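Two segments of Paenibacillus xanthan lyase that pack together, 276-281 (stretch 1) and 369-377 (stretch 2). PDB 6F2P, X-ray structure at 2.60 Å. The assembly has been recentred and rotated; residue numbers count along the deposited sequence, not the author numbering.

Stretch 1, residues 276-281: LMDMVR
Stretch 2 369-377: GMDRAVQLR

The contact joins a compact turn, 276-281, to a segment that runs from a loop at 369-371 into a strand at 372-377, and it buries 303 Å² summed over both sides. Register is set by two CA pairs: Met279 lies 8.1 Å from Arg372, CA to CA, and Met277 lies 9.8 Å from Val374. Numbering rises in opposite senses, 277 to 279 facing 374 to 372. The backbones are farther apart at Met277, whose side chain bridges the gap.

Stretch 1 enters extended at Leu276 (phi/psi -80/121) and Met277 (-59/126), then folds through a 3-10 segment at Asp278 (-61/-25) and Met279 (-68/-17), with Val280 at -106/11 and Arg281 at -102/7. Two backbone hydrogen bonds close the turn, Val280 N to Met277 O at 3.2 Å and Arg281 N to Asp278 O at 3.0 Å. Outside the contact, Arg281 (chi1 m, chi2 t, chi3 m) braces it with a salt bridge in which its NE and NH2 each donate to Asp278 OD1 at 2.8 Å; Asp278 has chi1 m.

In stretch 2, Asp371 takes a positive phi (48/52) before the backbone extends from Arg372 (-135/159) through Ala373 (-149/148) and Val374 (-134/130) to Leu376 (-116/116). The strand alternation follows: CA-to-CB points toward stretch 1 at Arg372 and Val374, and away at Ala373 and Gln375.

Met279 is the main protrusion, with 89 Å² covered. Arg372 and Val374 form the sides of a notch, with the Ala373 backbone between them. Met279 (p, t, t) runs extended past Arg372, Met279 SD to Arg372 CD 3.9 Å, and its CE ends 3.6 Å from Val374 CG2 and 3.3 Å from Ala373 O. Val374, chi1 t, also receives Met277 (m, t, t): Met277 CE lies 4.1 Å from Val374 CG1 and 4.3 Å from Leu376 CD2. The two methionine tips accordingly approach different methyls of one valine. Leu376 (m, t) sets off sideways, but its end comes nearer.

The polar anchor is Arg372 (m, m, t, chi4 -95°). Its NE and NH2 donate to Met279 O at 2.9 and 3.0 Å, with N-H...acceptor angles of 151° and 145°. That carbonyl sits at the guanidinium edge, near its plane, where one oxygen can accept from both. Arg372 NH1 turns back to Asp371 O at 3.3 Å and 164°.

Separately, Val280 (chi1 m), its CA-to-CB bond sideways, meets Met370 (p, t, t), which precedes the strand: Val280 CG1 to Met370 CE is 3.9 Å.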

# COMPACT_ATOMS: atom_id res chain seq x y z
N LEU A 276 -1.99 -18.21 -11.87
CA LEU A 276 -2.25 -16.81 -11.59
C LEU A 276 -2.82 -16.76 -10.19
O LEU A 276 -3.83 -17.39 -9.92
CB LEU A 276 -3.26 -16.25 -12.59
CG LEU A 276 -3.57 -14.76 -12.52
CD1 LEU A 276 -2.31 -13.94 -12.59
CD2 LEU A 276 -4.53 -14.37 -13.64
N MET A 277 -2.16 -16.03 -9.30
CA MET A 277 -2.53 -16.02 -7.88
C MET A 277 -3.97 -15.57 -7.64
O MET A 277 -4.38 -14.50 -8.07
CB MET A 277 -1.57 -15.16 -7.07
CG MET A 277 -0.16 -15.69 -7.04
SD MET A 277 0.93 -14.72 -5.98
CE MET A 277 2.46 -15.60 -6.26
N ASP A 278 -4.72 -16.41 -6.92
CA ASP A 278 -6.15 -16.16 -6.69
C ASP A 278 -6.45 -14.87 -5.94
O ASP A 278 -7.54 -14.32 -6.05
CB ASP A 278 -6.75 -17.34 -5.93
CG ASP A 278 -6.85 -18.59 -6.78
OD1 ASP A 278 -7.02 -18.47 -8.01
OD2 ASP A 278 -6.75 -19.70 -6.21
N MET A 279 -5.48 -14.39 -5.16
CA MET A 279 -5.73 -13.22 -4.33
C MET A 279 -5.91 -11.95 -5.16
O MET A 279 -6.43 -10.96 -4.66
CB MET A 279 -4.63 -13.04 -3.29
CG MET A 279 -3.29 -12.58 -3.83
SD MET A 279 -2.08 -12.46 -2.50
CE MET A 279 -0.65 -11.81 -3.38
N VAL A 280 -5.49 -11.97 -6.43
CA VAL A 280 -5.74 -10.83 -7.31
C VAL A 280 -6.83 -11.09 -8.33
O VAL A 280 -6.99 -10.30 -9.26
CB VAL A 280 -4.47 -10.36 -8.08
CG1 VAL A 280 -3.34 -10.00 -7.11
CG2 VAL A 280 -4.02 -11.41 -9.08
N ARG A 281 -7.57 -12.18 -8.18
CA ARG A 281 -8.58 -12.53 -9.17
C ARG A 281 -10.00 -12.19 -8.72
O ARG A 281 -10.98 -12.52 -9.41
CB ARG A 281 -8.47 -14.01 -9.57
CG ARG A 281 -7.13 -14.37 -10.16
CD ARG A 281 -7.14 -15.70 -10.89
NE ARG A 281 -7.71 -16.78 -10.10
CZ ARG A 281 -8.86 -17.40 -10.38
NH1 ARG A 281 -9.56 -17.03 -11.44
NH2 ARG A 281 -9.31 -18.38 -9.61
N GLY A 369 -1.16 -0.28 -3.28
CA GLY A 369 -2.37 0.24 -3.90
C GLY A 369 -3.57 -0.70 -3.81
O GLY A 369 -4.70 -0.28 -4.05
N MET A 370 -3.33 -1.96 -3.47
CA MET A 370 -4.42 -2.92 -3.36
C MET A 370 -4.29 -3.85 -2.16
O MET A 370 -4.84 -4.96 -2.16
CB MET A 370 -4.53 -3.73 -4.65
CG MET A 370 -3.34 -4.63 -4.89
SD MET A 370 -3.46 -5.42 -6.50
CE MET A 370 -1.98 -6.41 -6.50
N ASP A 371 -3.56 -3.41 -1.14
CA ASP A 371 -3.36 -4.20 0.08
C ASP A 371 -2.94 -5.65 -0.19
O ASP A 371 -3.57 -6.58 0.31
CB ASP A 371 -4.62 -4.16 0.96
CG ASP A 371 -4.92 -2.76 1.50
OD1 ASP A 371 -4.03 -1.88 1.42
OD2 ASP A 371 -6.05 -2.56 2.00
N ARG A 372 -1.89 -5.83 -0.99
CA ARG A 372 -1.38 -7.16 -1.30
C ARG A 372 0.13 -7.19 -1.19
O ARG A 372 0.79 -6.15 -1.26
CB ARG A 372 -1.79 -7.60 -2.70
CG ARG A 372 -3.29 -7.75 -2.91
CD ARG A 372 -3.83 -8.96 -2.15
NE ARG A 372 -5.19 -9.31 -2.57
CZ ARG A 372 -6.30 -8.89 -1.96
NH1 ARG A 372 -6.22 -8.10 -0.89
NH2 ARG A 372 -7.48 -9.27 -2.42
N ALA A 373 0.69 -8.38 -1.02
CA ALA A 373 2.13 -8.54 -0.95
C ALA A 373 2.53 -9.90 -1.52
O ALA A 373 1.77 -10.88 -1.42
CB ALA A 373 2.62 -8.40 0.48
N VAL A 374 3.71 -9.96 -2.13
CA VAL A 374 4.22 -11.21 -2.66
C VAL A 374 5.68 -11.42 -2.27
O VAL A 374 6.52 -10.52 -2.44
CB VAL A 374 4.09 -11.29 -4.19
CG1 VAL A 374 4.72 -12.56 -4.72
CG2 VAL A 374 2.64 -11.24 -4.60
N GLN A 375 5.97 -12.60 -1.74
CA GLN A 375 7.34 -13.00 -1.46
C GLN A 375 7.71 -14.18 -2.35
O GLN A 375 7.09 -15.24 -2.29
CB GLN A 375 7.51 -13.37 0.02
CG GLN A 375 8.86 -13.98 0.35
CD GLN A 375 10.02 -13.00 0.17
OE1 GLN A 375 10.34 -12.58 -0.94
NE2 GLN A 375 10.65 -12.64 1.28
N LEU A 376 8.70 -13.97 -3.20
CA LEU A 376 9.19 -15.03 -4.07
C LEU A 376 10.63 -15.36 -3.70
O LEU A 376 11.53 -14.52 -3.82
CB LEU A 376 9.08 -14.61 -5.54
CG LEU A 376 7.70 -14.18 -6.04
CD1 LEU A 376 7.81 -13.62 -7.45
CD2 LEU A 376 6.70 -15.33 -6.02
N ARG A 377 10.84 -16.58 -3.22
CA ARG A 377 12.13 -17.07 -2.80
C ARG A 377 12.45 -18.33 -3.59
O ARG A 377 11.56 -18.90 -4.22
CB ARG A 377 12.11 -17.41 -1.31
CG ARG A 377 11.81 -16.22 -0.42
CD ARG A 377 12.80 -15.11 -0.64
NE ARG A 377 14.17 -15.59 -0.49
CZ ARG A 377 15.24 -14.86 -0.77
NH1 ARG A 377 15.10 -13.62 -1.21
NH2 ARG A 377 16.46 -15.37 -0.60